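Local coordinates for B-agarase (Agarivorans gilvus, PDB 5Z6P), which hydrolyses agarose as an agarase of glycoside hydrolase family 50, probably by cutting beta-galactosidic links in the chain, at residues A[472-477]-A[536-541]; A[522-527]-A[589-594]. All coordinates share one frame; numbering follows the deposited sequence.

Contact 1: A[472-477]-A[536-541]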
loop_
_atom_site.group_PDB
_atom_site.type_symbol
_atom_site.label_atom_id
_atom_site.label_comp_id
_atom_site.label_asym_id
_atom_site.label_seq_id
_atom_site.Cartn_x
_atom_site.Cartn_y
_atom_site.Cartn_z
ATOM N N LEU A 472 8.905 -17.350 0.749
ATOM C CA LEU A 472 7.578 -17.864 0.430
ATOM C C LEU A 472 7.502 -19.332 0.832
ATOM O O LEU A 472 8.520 -19.991 0.958
ATOM C CB LEU A 472 7.269 -17.703 -1.067
ATOM C CG LEU A 472 7.098 -16.295 -1.640
ATOM C CD1 LEU A 472 8.411 -15.652 -1.958
ATOM C CD2 LEU A 472 6.228 -16.336 -2.871
ATOM N N PRO A 473 6.295 -19.849 1.032
ATOM C CA PRO A 473 6.278 -21.261 1.414
ATOM C C PRO A 473 6.670 -22.185 0.253
ATOM O O PRO A 473 6.507 -21.811 -0.902
ATOM C CB PRO A 473 4.828 -21.488 1.840
ATOM C CG PRO A 473 4.058 -20.406 1.170
ATOM C CD PRO A 473 4.966 -19.223 1.122
ATOM N N ASP A 474 7.220 -23.354 0.576
ATOM C CA ASP A 474 7.426 -24.419 -0.411
ATOM C C ASP A 474 6.181 -25.289 -0.397
ATOM O O ASP A 474 6.012 -26.070 0.508
ATOM C CB ASP A 474 8.682 -25.239 -0.066
ATOM C CG ASP A 474 9.087 -26.202 -1.174
ATOM O OD1 ASP A 474 8.213 -26.683 -1.904
ATOM O OD2 ASP A 474 10.296 -26.474 -1.304
ATOM N N PRO A 475 5.298 -25.135 -1.397
ATOM C CA PRO A 475 4.023 -25.852 -1.410
ATOM C C PRO A 475 4.170 -27.345 -1.670
ATOM O O PRO A 475 3.173 -28.024 -1.608
ATOM C CB PRO A 475 3.251 -25.186 -2.564
ATOM C CG PRO A 475 4.269 -24.708 -3.468
ATOM C CD PRO A 475 5.489 -24.346 -2.624
ATOM N N PHE A 476 5.373 -27.837 -1.949
ATOM C CA PHE A 476 5.574 -29.273 -2.113
ATOM C C PHE A 476 6.025 -29.932 -0.811
ATOM O O PHE A 476 6.234 -31.132 -0.755
ATOM C CB PHE A 476 6.565 -29.552 -3.235
ATOM C CG PHE A 476 6.064 -29.123 -4.597
ATOM C CD1 PHE A 476 5.180 -29.925 -5.306
ATOM C CD2 PHE A 476 6.465 -27.917 -5.150
ATOM C CE1 PHE A 476 4.709 -29.536 -6.561
ATOM C CE2 PHE A 476 6.003 -27.517 -6.405
ATOM C CZ PHE A 476 5.117 -28.327 -7.106
ATOM N N ASP A 477 6.147 -29.138 0.243
ATOM C CA ASP A 477 6.340 -29.702 1.572
ATOM C C ASP A 477 4.970 -30.051 2.139
ATOM O O ASP A 477 4.112 -29.181 2.287
ATOM C CB ASP A 477 7.088 -28.719 2.481
ATOM C CG ASP A 477 7.251 -29.216 3.931
ATOM O OD1 ASP A 477 6.666 -30.238 4.359
ATOM O OD2 ASP A 477 7.991 -28.536 4.659
ATOM N N CYS A 536 15.029 -29.448 -0.316
ATOM C CA CYS A 536 14.198 -28.465 -0.984
ATOM C C CYS A 536 13.266 -29.144 -1.985
ATOM O O CYS A 536 13.678 -29.431 -3.096
ATOM C CB CYS A 536 15.070 -27.424 -1.690
ATOM S SG CYS A 536 14.176 -26.101 -2.408
ATOM N N PRO A 537 12.020 -29.412 -1.576
ATOM C CA PRO A 537 11.037 -30.074 -2.438
ATOM C C PRO A 537 10.790 -29.333 -3.760
ATOM O O PRO A 537 10.681 -29.988 -4.780
ATOM C CB PRO A 537 9.763 -30.096 -1.573
ATOM C CG PRO A 537 10.250 -29.990 -0.174
ATOM C CD PRO A 537 11.511 -29.199 -0.213
ATOM N N THR A 538 10.678 -28.004 -3.743
ATOM C CA THR A 538 10.477 -27.272 -4.992
ATOM C C THR A 538 11.663 -27.454 -5.974
ATOM O O THR A 538 11.456 -27.601 -7.170
ATOM C CB THR A 538 10.217 -25.750 -4.722
ATOM O OG1 THR A 538 8.902 -25.579 -4.176
ATOM C CG2 THR A 538 10.303 -24.946 -5.998
ATOM N N LYS A 539 12.895 -27.444 -5.467
ATOM C CA LYS A 539 14.059 -27.717 -6.309
ATOM C C LYS A 539 13.944 -29.091 -6.982
ATOM O O LYS A 539 14.233 -29.222 -8.169
ATOM C CB LYS A 539 15.361 -27.636 -5.495
ATOM C CG LYS A 539 16.608 -28.023 -6.274
ATOM C CD LYS A 539 16.766 -27.188 -7.515
ATOM C CE LYS A 539 17.928 -27.642 -8.373
ATOM N NZ LYS A 539 19.264 -27.322 -7.780
ATOM N N ALA A 540 13.524 -30.107 -6.225
ATOM C CA ALA A 540 13.303 -31.441 -6.806
ATOM C C ALA A 540 12.308 -31.372 -7.968
ATOM O O ALA A 540 12.530 -31.962 -9.032
ATOM C CB ALA A 540 12.815 -32.406 -5.764
ATOM N N VAL A 541 11.211 -30.647 -7.746
ATOM C CA VAL A 541 10.210 -30.429 -8.777
ATOM C C VAL A 541 10.839 -29.726 -9.987
ATOM O O VAL A 541 10.588 -30.123 -11.115
ATOM C CB VAL A 541 9.010 -29.589 -8.257
ATOM C CG1 VAL A 541 8.070 -29.215 -9.404
ATOM C CG2 VAL A 541 8.265 -30.356 -7.193
#
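Asp474 heads an Asx turn, and its carboxylate also receives the first turn of helix 537-550 through Thr538. Both carboxylate oxygens are used. OD2 accepts the backbone N-H of Thr538 with its syn lone pair, at 2.9 Å between Thr538 N and Asp474 OD2 and an N-H...O angle of 163°. OD1 takes the hydroxyl of the same residue, with Thr538 OG1 2.6 Å from Asp474 OD1. The hydroxyl lies well above the carboxylate plane. From the opposite face of that plane, and on the anti side, Phe476 N reaches Asp474 OD1 at 3.1 Å, which closes the Asx turn. Thr538 can offer both groups because its OG1 lies beside its own backbone N (chi1 -73°). Three bonds therefore fix the rotation of the buried carboxylate. Its negative charge at the helix start probably suits the helix dipole. Cys536 is the N-cap of this helix, and its SG accepts from Lys539 N.

The loop leads from the short strand 472-473 into helix 478-495. A type I turn from Asp474 to Asp477 makes the bend and brings Phe476 over the helix. Val541 CG2 sits almost exactly over the centre of the Phe476 ring, 3.4 Å from its centroid, a CH-pi contact. Thr538 OG1 is at the edge of that ring, near its plane, 3.5 Å from Phe476 CD2. Nearer the backbone, Phe476 CB rests on Pro537 CB at 3.6 Å. The Pro537 ring also packs on Asp474 OD2, the oxygen that holds Thr538 N. Phe594 of helix 581-609 packs on Pro475 and Thr538.

Contact 2: A[522-527]-A[589-594]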
loop_
_atom_site.group_PDB
_atom_site.type_symbol
_atom_site.label_atom_id
_atom_site.label_comp_id
_atom_site.label_asym_id
_atom_site.label_seq_id
_atom_site.Cartn_x
_atom_site.Cartn_y
_atom_site.Cartn_z
ATOM N N TYR A 522 12.618 -13.232 -11.856
ATOM C CA TYR A 522 12.747 -14.679 -11.712
ATOM C C TYR A 522 13.652 -15.069 -10.539
ATOM O O TYR A 522 14.159 -16.176 -10.490
ATOM C CB TYR A 522 13.268 -15.288 -13.028
ATOM C CG TYR A 522 12.351 -15.008 -14.195
ATOM C CD1 TYR A 522 11.177 -15.723 -14.356
ATOM C CD2 TYR A 522 12.635 -14.001 -15.112
ATOM C CE1 TYR A 522 10.314 -15.453 -15.386
ATOM C CE2 TYR A 522 11.768 -13.731 -16.167
ATOM C CZ TYR A 522 10.614 -14.463 -16.285
ATOM O OH TYR A 522 9.749 -14.237 -17.306
ATOM N N GLY A 523 13.833 -14.153 -9.586
ATOM C CA GLY A 523 14.606 -14.414 -8.381
ATOM C C GLY A 523 14.321 -15.732 -7.659
ATOM O O GLY A 523 15.240 -16.405 -7.204
ATOM N N ILE A 524 13.051 -16.106 -7.561
ATOM C CA ILE A 524 12.679 -17.353 -6.900
ATOM C C ILE A 524 13.185 -18.562 -7.691
ATOM O O ILE A 524 13.641 -19.540 -7.119
ATOM C CB ILE A 524 11.139 -17.456 -6.701
ATOM C CG1 ILE A 524 10.649 -16.424 -5.681
ATOM C CG2 ILE A 524 10.744 -18.840 -6.238
ATOM C CD1 ILE A 524 9.132 -16.211 -5.722
ATOM N N ALA A 525 13.106 -18.486 -9.013
ATOM C CA ALA A 525 13.622 -19.552 -9.854
ATOM C C ALA A 525 15.139 -19.655 -9.708
ATOM O O ALA A 525 15.674 -20.733 -9.473
ATOM C CB ALA A 525 13.237 -19.328 -11.296
ATOM N N ILE A 526 15.815 -18.522 -9.819
ATOM C CA ILE A 526 17.269 -18.466 -9.816
ATOM C C ILE A 526 17.874 -18.929 -8.486
ATOM O O ILE A 526 18.777 -19.758 -8.480
ATOM C CB ILE A 526 17.749 -17.039 -10.159
ATOM C CG1 ILE A 526 17.262 -16.673 -11.566
ATOM C CG2 ILE A 526 19.276 -16.936 -10.039
ATOM C CD1 ILE A 526 17.506 -15.250 -11.982
ATOM N N HIS A 527 17.370 -18.401 -7.373
ATOM C CA HIS A 527 17.877 -18.780 -6.061
ATOM C C HIS A 527 17.634 -20.258 -5.754
ATOM O O HIS A 527 18.521 -20.954 -5.286
ATOM C CB HIS A 527 17.241 -17.931 -4.956
ATOM C CG HIS A 527 17.808 -18.204 -3.600
ATOM N ND1 HIS A 527 17.223 -19.076 -2.709
ATOM C CD2 HIS A 527 18.924 -17.733 -2.993
ATOM C CE1 HIS A 527 17.950 -19.123 -1.605
ATOM N NE2 HIS A 527 18.991 -18.320 -1.757
ATOM N N LEU A 589 8.920 -21.055 -16.792
ATOM C CA LEU A 589 8.269 -22.340 -16.544
ATOM C C LEU A 589 8.342 -22.718 -15.056
ATOM O O LEU A 589 7.369 -23.151 -14.467
ATOM C CB LEU A 589 8.922 -23.448 -17.376
ATOM C CG LEU A 589 8.829 -23.390 -18.903
ATOM C CD1 LEU A 589 9.659 -24.512 -19.514
ATOM C CD2 LEU A 589 7.377 -23.474 -19.366
ATOM N N LEU A 590 9.530 -22.568 -14.483
ATOM C CA LEU A 590 9.778 -22.932 -13.094
ATOM C C LEU A 590 8.934 -22.071 -12.146
ATOM O O LEU A 590 8.295 -22.606 -11.270
ATOM C CB LEU A 590 11.267 -22.797 -12.760
ATOM C CG LEU A 590 12.217 -23.696 -13.569
ATOM C CD1 LEU A 590 13.680 -23.417 -13.240
ATOM C CD2 LEU A 590 11.905 -25.170 -13.359
ATOM N N LEU A 591 8.929 -20.751 -12.351
ATOM C CA LEU A 591 8.174 -19.836 -11.489
ATOM C C LEU A 591 6.675 -20.162 -11.534
ATOM O O LEU A 591 6.019 -20.297 -10.494
ATOM C CB LEU A 591 8.422 -18.373 -11.898
ATOM C CG LEU A 591 7.729 -17.264 -11.125
ATOM C CD1 LEU A 591 8.093 -17.296 -9.652
ATOM C CD2 LEU A 591 8.059 -15.902 -11.736
ATOM N N GLU A 592 6.149 -20.328 -12.739
ATOM C CA GLU A 592 4.740 -20.651 -12.878
ATOM C C GLU A 592 4.402 -21.997 -12.244
ATOM O O GLU A 592 3.374 -22.106 -11.597
ATOM C CB GLU A 592 4.298 -20.650 -14.350
ATOM C CG GLU A 592 2.870 -21.145 -14.520
ATOM C CD GLU A 592 2.250 -20.797 -15.855
ATOM O OE1 GLU A 592 2.878 -20.053 -16.608
ATOM O OE2 GLU A 592 1.132 -21.264 -16.145
ATOM N N ALA A 593 5.250 -23.014 -12.415
ATOM C CA ALA A 593 4.969 -24.315 -11.786
ATOM C C ALA A 593 4.961 -24.194 -10.250
ATOM O O ALA A 593 4.111 -24.746 -9.579
ATOM C CB ALA A 593 5.991 -25.384 -12.221
ATOM N N PHE A 594 5.931 -23.474 -9.716
ATOM C CA PHE A 594 5.988 -23.223 -8.278
ATOM C C PHE A 594 4.700 -22.562 -7.769
ATOM O O PHE A 594 4.041 -23.090 -6.884
ATOM C CB PHE A 594 7.206 -22.354 -7.937
ATOM C CG PHE A 594 7.136 -21.710 -6.566
ATOM C CD1 PHE A 594 7.247 -22.471 -5.420
ATOM C CD2 PHE A 594 6.993 -20.338 -6.443
ATOM C CE1 PHE A 594 7.203 -21.876 -4.163
ATOM C CE2 PHE A 594 6.938 -19.741 -5.208
ATOM C CZ PHE A 594 7.030 -20.512 -4.061
#
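The CA atoms of Ala525 and Leu591 are the nearest pair between segments 522-527 and 589-594, and the short axes of 523-527 and 589-594 pass 8.8 Å apart at 103°. This is buried packing of the short helix 523-530 across the long helix 581-609. Ile524 touches two residues of the long helix. Its CG2 lies 4.0 Å from Phe594 CD2 and equally near CE2 of that ring, and the two side chains cross at about a right angle. Its CD1 comes to 4.2 Å from Leu591 CD1. The other branch of Leu591 serves Tyr522: CD2 is 4.1 Å from Tyr522 CD1, obliquely placed to the ring. With CG anti to the backbone N (chi1 -180°), Leu591 extends so that its two methyls, turned by chi2 (59°), reach different partners. Ala525 has only a methyl group to offer, and its CB meets Leu590 CB at 4.2 Å. The Tyr522 hydroxyl hydrogen-bonds Glu628 of helix 627-634, which also packs on Leu591. No hydrogen bond joins segments 522-527 and 589-594, and all six touching residues are buried. The two helices are held here by dispersion and the hydrophobic effect, with no directional bond to set their crossing.

How the contacts relate
From the N terminus the segments come in the order 472-477, 522-527, 536-541, 589-594, so the loops closed by contacts 1 and 2 cross. Contact 1 closes a loop of 58 residues and brings helix 537-550 back to the chain entering helix 478-495. Contact 2 starts inside that loop and ends beyond it; with 61 residues between its segments, it joins helix 523-530 to helix 581-609. The centres are about 11 Å apart. Strand 472-473 is tied in where the two contacts meet: Pro473 O lies 3.3 Å from Phe594 CE1, and Leu472 packs on Ile524. Together the contacts join the turn after this strand and three helices of one mainly helical region.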